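Long-range contacts in ATP-dependent Clp protease proteolytic subunit (Plasmodium falciparum, PDB 4GM2), which forms the inactive, ClpP-like subunit of the apicoplast caseinolytic protease complex, a partner in what is probably ATP-dependent protein breakdown: residues K59-Y64 with N93-D98; E43-Q48 with I86-V91; A115-K120 with S167-K172. All coordinates share one frame; numbering follows the deposited sequence.

Interaction 1. Residues K59-Y64 with N93-D98; sequences KPIHLY and NYISSD
The N-H of I61 points almost straight at the carbonyl oxygen of D98: I61 N and D98 O are 2.8 Å apart, with an angle of 168° at the hydrogen. The same oxygen also receives a CA-H...O contact from P60, whose CA lies 3.2 Å from D98 O, so one carbonyl serves two successive residues of the chain as it enters strand 61-67. One residue earlier, K59 N makes a weak bond to S97 OG, at 3.4 Å. Beside these polar links the I61 side chain reaches over to the other segment. Its CD1 lies 3.8 Å from S97 CB and 3.9 Å from I95 CD1, and the two isoleucine side chains cross at about a right angle. I95 has CG1 set between its backbone N and carbonyl carbon (chi1 63°), which turns CD1 toward I61 just where the chain leaves the helix. A second shell fixes these groups. S97 OG is held chiefly by K57 O and also bonds E53 OE1, while R29 bonds the carbonyls of K59 and P60. L49 of helix 39-55 covers both I61 and I95, and L52 adds to the cover of I61. K204 of a neighbouring subunit bonds the carbonyl of I95. I61 bonds D98, just before strand 99-103, and is also backbone-bonded to Y100 within it, the i-1/i+1 pattern of a parallel pair. The contact therefore marks the start of pairing between strands 61-67 and 99-103, which helix 81-94 joins in a beta-alpha-beta crossover.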
loop_
_atom_site.group_PDB
_atom_site.type_symbol
_atom_site.label_atom_id
_atom_site.label_comp_id
_atom_site.label_asym_id
_atom_site.label_seq_id
_atom_site.Cartn_x
_atom_site.Cartn_y
_atom_site.Cartn_z
ATOM N N LYS A 59 27.921 9.874 -19.381
ATOM C CA LYS A 59 27.787 8.430 -19.383
ATOM C C LYS A 59 26.511 8.032 -20.121
ATOM O O LYS A 59 25.424 8.481 -19.759
ATOM C CB LYS A 59 27.766 7.918 -17.942
ATOM C CG LYS A 59 28.072 6.439 -17.801
ATOM C CD LYS A 59 28.323 6.081 -16.351
ATOM C CE LYS A 59 28.860 4.667 -16.234
ATOM N NZ LYS A 59 29.097 4.331 -14.805
ATOM N N PRO A 60 26.636 7.182 -21.156
ATOM C CA PRO A 60 25.494 6.847 -22.010
ATOM C C PRO A 60 24.247 6.386 -21.253
ATOM O O PRO A 60 24.344 5.649 -20.264
ATOM C CB PRO A 60 26.034 5.716 -22.892
ATOM C CG PRO A 60 27.495 5.974 -22.958
ATOM C CD PRO A 60 27.869 6.511 -21.605
ATOM N N ILE A 61 23.088 6.845 -21.719
ATOM C CA ILE A 61 21.794 6.412 -21.200
ATOM C C ILE A 61 21.099 5.554 -22.260
ATOM O O ILE A 61 21.109 5.890 -23.444
ATOM C CB ILE A 61 20.920 7.616 -20.801
ATOM C CG1 ILE A 61 21.575 8.370 -19.638
ATOM C CG2 ILE A 61 19.508 7.167 -20.439
ATOM C CD1 ILE A 61 21.020 9.758 -19.399
ATOM N N HIS A 62 20.512 4.443 -21.828
ATOM C CA HIS A 62 19.918 3.488 -22.751
ATOM C C HIS A 62 18.421 3.546 -22.712
ATOM O O HIS A 62 17.784 3.013 -21.796
ATOM C CB HIS A 62 20.423 2.084 -22.453
ATOM C CG HIS A 62 21.925 1.961 -22.508
ATOM N ND1 HIS A 62 22.590 1.704 -23.650
ATOM C CD2 HIS A 62 22.890 2.089 -21.511
ATOM C CE1 HIS A 62 23.911 1.662 -23.400
ATOM N NE2 HIS A 62 24.094 1.899 -22.091
ATOM N N LEU A 63 17.851 4.206 -23.715
ATOM C CA LEU A 63 16.408 4.365 -23.826
ATOM C C LEU A 63 15.800 3.266 -24.689
ATOM O O LEU A 63 15.886 3.306 -25.916
ATOM C CB LEU A 63 16.063 5.745 -24.396
ATOM C CG LEU A 63 14.591 6.099 -24.616
ATOM C CD1 LEU A 63 13.782 5.947 -23.340
ATOM C CD2 LEU A 63 14.469 7.512 -25.159
ATOM N N TYR A 64 15.190 2.283 -24.037
ATOM C CA TYR A 64 14.513 1.202 -24.741
ATOM C C TYR A 64 13.061 1.583 -24.994
ATOM O O TYR A 64 12.369 2.064 -24.090
ATOM C CB TYR A 64 14.601 -0.102 -23.943
ATOM C CG TYR A 64 15.970 -0.740 -23.955
ATOM C CD1 TYR A 64 16.972 -0.315 -23.079
ATOM C CD2 TYR A 64 16.264 -1.773 -24.837
ATOM C CE1 TYR A 64 18.229 -0.900 -23.090
ATOM C CE2 TYR A 64 17.518 -2.363 -24.858
ATOM C CZ TYR A 64 18.495 -1.924 -23.982
ATOM O OH TYR A 64 19.734 -2.516 -24.003
ATOM N N ASN A 93 18.754 16.648 -25.916
ATOM C CA ASN A 93 19.700 17.520 -26.602
ATOM C C ASN A 93 20.515 18.420 -25.666
ATOM O O ASN A 93 21.618 18.829 -26.017
ATOM C CB ASN A 93 18.987 18.358 -27.668
ATOM C CG ASN A 93 18.559 17.539 -28.878
ATOM O OD1 ASN A 93 19.016 16.416 -29.086
ATOM N ND2 ASN A 93 17.676 18.109 -29.688
ATOM N N TYR A 94 19.974 18.731 -24.487
ATOM C CA TYR A 94 20.689 19.578 -23.519
ATOM C C TYR A 94 21.735 18.794 -22.745
ATOM O O TYR A 94 22.874 19.240 -22.646
ATOM C CB TYR A 94 19.736 20.275 -22.533
ATOM C CG TYR A 94 20.435 20.884 -21.322
ATOM O OH TYR A 94 19.332 20.856 -16.718
ATOM N N ILE A 95 21.346 17.640 -22.198
ATOM C CA ILE A 95 22.221 16.868 -21.309
ATOM C C ILE A 95 23.476 16.357 -22.018
ATOM O O ILE A 95 23.461 16.123 -23.231
ATOM C CB ILE A 95 21.490 15.698 -20.600
ATOM C CG1 ILE A 95 20.977 14.661 -21.602
ATOM C CG2 ILE A 95 20.377 16.220 -19.702
ATOM C CD1 ILE A 95 20.601 13.340 -20.964
ATOM N N SER A 96 24.553 16.189 -21.254
ATOM C CA SER A 96 25.836 15.783 -21.820
ATOM C C SER A 96 25.890 14.293 -22.123
ATOM O O SER A 96 26.621 13.870 -23.021
ATOM C CB SER A 96 26.982 16.174 -20.894
ATOM O OG SER A 96 26.838 15.569 -19.629
ATOM N N SER A 97 25.123 13.509 -21.367
ATOM C CA SER A 97 25.050 12.066 -21.566
ATOM C C SER A 97 24.362 11.767 -22.884
ATOM O O SER A 97 23.255 12.245 -23.126
ATOM C CB SER A 97 24.273 11.402 -20.430
ATOM O OG SER A 97 24.957 11.503 -19.196
ATOM N N ASP A 98 25.034 11.003 -23.740
ATOM C CA ASP A 98 24.429 10.516 -24.975
ATOM C C ASP A 98 23.325 9.553 -24.594
ATOM O O ASP A 98 23.497 8.749 -23.677
ATOM C CB ASP A 98 25.462 9.783 -25.845
ATOM C CG ASP A 98 26.584 10.692 -26.334
ATOM O OD1 ASP A 98 26.369 11.918 -26.449
ATOM O OD2 ASP A 98 27.687 10.175 -26.619
#

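Interaction 2. Residues E43-Q48 with I86-V91; sequences EQIISQ and ISIVDV
I88 meets two neighbouring isoleucines of the other helix with different branches: its CG1 lies 3.8 Å from I46 CG1, and its CG2 lies 3.9 Å from I45 CG2. All three isoleucines share one conformation, with CG1 anti to the carbonyl carbon (chi1 between -65° and -68°) and the chain extended to CD1. With CG2 of I88 anti to the backbone N, its two branches are aimed at different partners, CG1 at I46 and CG2 at I45. Against I45 the side chains cross at about a right angle and meet methyl to methyl. Against I46 the crossing is slanted, and I88 CG1 touches the chain at both CG1 and CD1 of I46. I46 carries the largest share of the contact from its helix: its CG1 is 4.3 Å from V91 CG1, one turn beyond I88, while its CD1 extends to 4.3 Å from S87 CB. The two segments run almost parallel, 8° apart with axes 10.0 Å from each other, as consecutive helices do when they follow adjacent strands of a parallel sheet and lie on the same face of it. This layer belongs to the alpha/beta fold of the Clp proteases. L49, one turn after I45 on helix 39-55, extends the apolar seam by touching both I88 and V91. The polar groups turn to other partners: S87 OG bonds L104 O of a neighbouring subunit, and F32 of that subunit packs on I46. In the first helix, S47 OG folds back to E43 O at 2.9 Å, approaching the carbonyl from the face opposite to the one used by S47 N.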
loop_
_atom_site.group_PDB
_atom_site.type_symbol
_atom_site.label_atom_id
_atom_site.label_comp_id
_atom_site.label_asym_id
_atom_site.label_seq_id
_atom_site.Cartn_x
_atom_site.Cartn_y
_atom_site.Cartn_z
ATOM N N GLU A 43 6.555 12.567 -17.962
ATOM C CA GLU A 43 7.112 13.149 -16.750
ATOM C C GLU A 43 8.197 12.247 -16.154
ATOM O O GLU A 43 9.233 12.733 -15.707
ATOM C CB GLU A 43 5.999 13.391 -15.739
ATOM C CG GLU A 43 6.470 13.687 -14.330
ATOM C CD GLU A 43 5.357 13.511 -13.323
ATOM O OE1 GLU A 43 4.425 14.352 -13.306
ATOM O OE2 GLU A 43 5.413 12.521 -12.558
ATOM N N GLN A 44 7.952 10.939 -16.166
ATOM C CA GLN A 44 8.897 9.956 -15.643
ATOM C C GLN A 44 10.173 9.849 -16.477
ATOM O O GLN A 44 11.262 9.700 -15.923
ATOM C CB GLN A 44 8.240 8.585 -15.536
ATOM C CG GLN A 44 7.342 8.419 -14.327
ATOM C CD GLN A 44 6.540 7.132 -14.372
ATOM O OE1 GLN A 44 6.898 6.181 -15.077
ATOM N NE2 GLN A 44 5.448 7.094 -13.619
ATOM N N ILE A 45 10.029 9.911 -17.800
ATOM C CA ILE A 45 11.171 9.889 -18.711
ATOM C C ILE A 45 12.083 11.091 -18.458
ATOM O O ILE A 45 13.295 10.934 -18.299
ATOM C CB ILE A 45 10.720 9.844 -20.186
ATOM C CG1 ILE A 45 10.002 8.521 -20.476
ATOM C CG2 ILE A 45 11.908 10.022 -21.126
ATOM C CD1 ILE A 45 9.170 8.522 -21.744
ATOM N N ILE A 46 11.495 12.284 -18.408
ATOM C CA ILE A 46 12.255 13.500 -18.125
ATOM C C ILE A 46 12.914 13.426 -16.744
ATOM O O ILE A 46 14.091 13.761 -16.596
ATOM C CB ILE A 46 11.386 14.770 -18.273
ATOM C CG1 ILE A 46 11.006 14.974 -19.744
ATOM C CG2 ILE A 46 12.119 15.998 -17.751
ATOM C CD1 ILE A 46 9.859 15.940 -19.973
ATOM N N SER A 47 12.163 12.965 -15.744
ATOM C CA SER A 47 12.696 12.830 -14.392
ATOM C C SER A 47 13.898 11.890 -14.340
ATOM O O SER A 47 14.897 12.197 -13.694
ATOM C CB SER A 47 11.617 12.357 -13.423
ATOM O OG SER A 47 10.660 13.375 -13.220
ATOM N N GLN A 48 13.792 10.758 -15.033
ATOM C CA GLN A 48 14.857 9.771 -15.075
ATOM C C GLN A 48 16.069 10.266 -15.857
ATOM O O GLN A 48 17.214 9.999 -15.469
ATOM C CB GLN A 48 14.347 8.457 -15.651
ATOM C CG GLN A 48 13.540 7.629 -14.664
ATOM C CD GLN A 48 12.789 6.507 -15.344
ATOM O OE1 GLN A 48 13.389 5.576 -15.881
ATOM N NE2 GLN A 48 11.470 6.592 -15.332
ATOM N N ILE A 86 8.426 16.646 -27.739
ATOM C CA ILE A 86 9.276 17.790 -28.090
ATOM C C ILE A 86 10.090 18.205 -26.867
ATOM O O ILE A 86 11.279 18.536 -26.977
ATOM C CB ILE A 86 8.473 19.003 -28.625
ATOM C CG1 ILE A 86 7.922 18.722 -30.029
ATOM C CG2 ILE A 86 9.350 20.250 -28.687
ATOM C CD1 ILE A 86 6.845 19.693 -30.480
ATOM N N SER A 87 9.440 18.187 -25.706
ATOM C CA SER A 87 10.117 18.470 -24.452
ATOM C C SER A 87 11.200 17.457 -24.128
ATOM O O SER A 87 12.279 17.851 -23.705
ATOM C CB SER A 87 9.133 18.566 -23.300
ATOM O OG SER A 87 8.751 19.911 -23.126
ATOM N N ILE A 88 10.911 16.171 -24.332
ATOM C CA ILE A 88 11.872 15.100 -24.052
ATOM C C ILE A 88 13.118 15.206 -24.939
ATOM O O ILE A 88 14.249 15.201 -24.434
ATOM C CB ILE A 88 11.234 13.697 -24.177
ATOM C CG1 ILE A 88 10.151 13.499 -23.110
ATOM C CG2 ILE A 88 12.291 12.611 -24.044
ATOM C CD1 ILE A 88 9.156 12.403 -23.432
ATOM N N VAL A 89 12.912 15.308 -26.251
ATOM C CA VAL A 89 14.032 15.424 -27.191
ATOM C C VAL A 89 14.832 16.710 -26.935
ATOM O O VAL A 89 16.032 16.754 -27.183
ATOM C CB VAL A 89 13.605 15.229 -28.676
ATOM C CG1 VAL A 89 12.294 15.921 -28.968
ATOM C CG2 VAL A 89 14.675 15.721 -29.642
ATOM N N ASP A 90 14.181 17.733 -26.395
ATOM C CA ASP A 90 14.896 18.925 -25.951
ATOM C C ASP A 90 15.838 18.656 -24.783
ATOM O O ASP A 90 16.949 19.188 -24.766
ATOM C CB ASP A 90 13.930 20.057 -25.599
ATOM C CG ASP A 90 13.753 21.048 -26.732
ATOM O OD1 ASP A 90 14.299 20.810 -27.831
ATOM O OD2 ASP A 90 13.064 22.068 -26.523
ATOM N N VAL A 91 15.412 17.843 -23.810
ATOM C CA VAL A 91 16.289 17.554 -22.670
ATOM C C VAL A 91 17.393 16.580 -23.082
ATOM O O VAL A 91 18.528 16.688 -22.602
ATOM C CB VAL A 91 15.558 17.121 -21.363
ATOM C CG1 VAL A 91 14.086 17.494 -21.393
ATOM C CG2 VAL A 91 15.731 15.641 -21.069
#

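Interaction 3. Residues A115-K120 with S167-K172; sequences ASSGKK and SKNTEK
With CG anti to its carbonyl carbon (chi1 -64°), N169 sends its amide across to two consecutive serines, S116 and S117. S116 turns OG between its own backbone N and carbonyl carbon (chi1 63°) to meet it. The setting is the junction of two helix C-termini, and the chain at 167-172 closes in a Schellman motif: E171 has positive phi, K172 N bonds S167 O, and the inner bond from E171 N to K168 O is weak. N169 ND2 donates to S116 OG at 2.9 Å and to S117 OG at 3.2 Å, both oxygens lying somewhat out of the amide plane. Each hydroxyl is in turn bonded to I113 O, so the first helix positions the acceptors. R123 adds a further tie by bonding the carbonyls of both S116 and N169. Further along, K120 runs extended along the second helix end and bends at its last torsion, bringing NZ 3.2 Å from K168 O. The ammonium comes from above that carbonyl plane, 37° out of it. Alongside, E171 OE2 lies 3.4 Å from K120 CE, but stays 4.5 Å from K120 NZ, beyond a salt bridge.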
loop_
_atom_site.group_PDB
_atom_site.type_symbol
_atom_site.label_atom_id
_atom_site.label_comp_id
_atom_site.label_asym_id
_atom_site.label_seq_id
_atom_site.Cartn_x
_atom_site.Cartn_y
_atom_site.Cartn_z
ATOM N N ALA A 115 12.378 7.710 -30.755
ATOM C CA ALA A 115 13.378 6.731 -31.179
ATOM C C ALA A 115 14.447 7.328 -32.112
ATOM O O ALA A 115 15.642 7.080 -31.936
ATOM C CB ALA A 115 12.705 5.528 -31.823
ATOM N N SER A 116 14.013 8.124 -33.086
ATOM C CA SER A 116 14.925 8.746 -34.047
ATOM C C SER A 116 15.756 9.874 -33.428
ATOM O O SER A 116 16.657 10.418 -34.075
ATOM C CB SER A 116 14.142 9.292 -35.241
ATOM O OG SER A 116 13.248 10.316 -34.825
ATOM N N SER A 117 15.446 10.228 -32.184
ATOM C CA SER A 117 16.103 11.352 -31.530
ATOM C C SER A 117 17.364 10.935 -30.772
ATOM O O SER A 117 18.074 11.782 -30.235
ATOM C CB SER A 117 15.121 12.095 -30.623
ATOM O OG SER A 117 14.096 12.713 -31.392
ATOM N N GLY A 118 17.643 9.632 -30.750
ATOM C CA GLY A 118 18.859 9.105 -30.142
ATOM C C GLY A 118 20.087 9.571 -30.900
ATOM O O GLY A 118 19.982 10.031 -32.043
ATOM N N LYS A 119 21.250 9.463 -30.260
ATOM C CA LYS A 119 22.517 9.860 -30.867
ATOM C C LYS A 119 22.706 9.165 -32.214
ATOM O O LYS A 119 22.512 7.952 -32.325
ATOM C CB LYS A 119 23.684 9.536 -29.927
ATOM C CG LYS A 119 25.039 10.038 -30.407
ATOM C CD LYS A 119 26.174 9.381 -29.639
ATOM C CE LYS A 119 27.533 9.908 -30.069
ATOM N NZ LYS A 119 27.705 11.359 -29.771
ATOM N N LYS A 120 23.065 9.938 -33.237
ATOM C CA LYS A 120 23.312 9.367 -34.557
ATOM C C LYS A 120 24.443 8.348 -34.506
ATOM O O LYS A 120 25.535 8.632 -34.004
ATOM C CB LYS A 120 23.584 10.445 -35.606
ATOM C CG LYS A 120 22.316 11.116 -36.116
ATOM C CD LYS A 120 22.505 11.716 -37.503
ATOM C CE LYS A 120 21.232 12.393 -37.995
ATOM N NZ LYS A 120 20.905 13.619 -37.213
ATOM N N SER A 167 12.921 16.108 -39.732
ATOM C CA SER A 167 13.805 16.515 -40.828
ATOM C C SER A 167 15.282 16.443 -40.441
ATOM O O SER A 167 16.109 16.007 -41.246
ATOM C CB SER A 167 13.466 17.923 -41.309
ATOM O OG SER A 167 12.154 17.972 -41.830
ATOM N N LYS A 168 15.599 16.869 -39.218
ATOM C CA LYS A 168 16.967 16.829 -38.709
ATOM C C LYS A 168 17.441 15.399 -38.456
ATOM O O LYS A 168 18.555 15.040 -38.836
ATOM C CB LYS A 168 17.104 17.667 -37.432
ATOM C CG LYS A 168 18.540 18.073 -37.114
ATOM C CD LYS A 168 18.695 18.668 -35.719
ATOM C CE LYS A 168 18.911 17.590 -34.662
ATOM N NZ LYS A 168 19.137 18.162 -33.305
ATOM N N ASN A 169 16.590 14.594 -37.819
ATOM C CA ASN A 169 16.912 13.208 -37.470
ATOM C C ASN A 169 17.171 12.319 -38.686
ATOM O O ASN A 169 18.044 11.448 -38.654
ATOM C CB ASN A 169 15.801 12.591 -36.607
ATOM C CG ASN A 169 15.646 13.273 -35.254
ATOM O OD1 ASN A 169 16.428 14.149 -34.886
ATOM N ND2 ASN A 169 14.628 12.868 -34.504
ATOM N N THR A 170 16.413 12.550 -39.753
ATOM C CA THR A 170 16.469 11.712 -40.949
ATOM C C THR A 170 17.367 12.290 -42.043
ATOM O O THR A 170 17.593 11.642 -43.068
ATOM C CB THR A 170 15.062 11.494 -41.536
ATOM O OG1 THR A 170 14.476 12.765 -41.843
ATOM C CG2 THR A 170 14.167 10.745 -40.549
ATOM N N GLU A 171 17.872 13.504 -41.816
ATOM C CA GLU A 171 18.716 14.229 -42.776
ATOM C C GLU A 171 17.991 14.493 -44.092
ATOM O O GLU A 171 18.545 14.289 -45.173
ATOM C CB GLU A 171 20.039 13.493 -43.022
ATOM C CG GLU A 171 20.997 13.525 -41.844
ATOM C CD GLU A 171 22.152 12.556 -41.999
ATOM O OE1 GLU A 171 22.356 12.032 -43.115
ATOM O OE2 GLU A 171 22.859 12.317 -40.996
ATOM N N LYS A 172 16.744 14.945 -43.986
ATOM C CA LYS A 172 15.912 15.231 -45.153
ATOM C C LYS A 172 15.373 16.656 -45.092
ATOM O O LYS A 172 15.319 17.251 -44.010
ATOM C CB LYS A 172 14.756 14.230 -45.248
ATOM C CG LYS A 172 15.189 12.786 -45.075
ATOM C CD LYS A 172 14.353 11.825 -45.894
ATOM C CE LYS A 172 14.839 10.395 -45.699
ATOM N NZ LYS A 172 16.293 10.211 -45.988
#

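How the interactions relate
From the N terminus, helix 39-55 opens interaction 2 and the approach to strand 61-67 opens interaction 1. Helix 81-94 then closes interaction 2 through 86-91, and the end of that helix and the turn after it close interaction 1 through 93-98. These two loops cross, tying consecutive helices together and joining neighbouring parallel strands. Interaction 3 follows in series: it opens at the end of helix 110-116 and closes much later, at the end of helix 148-170. The three are nevertheless in touch. D98 of interaction 1 forms a long, weak ion pair with K119 of interaction 3, and V89 of interaction 2 packs against S117 of interaction 3.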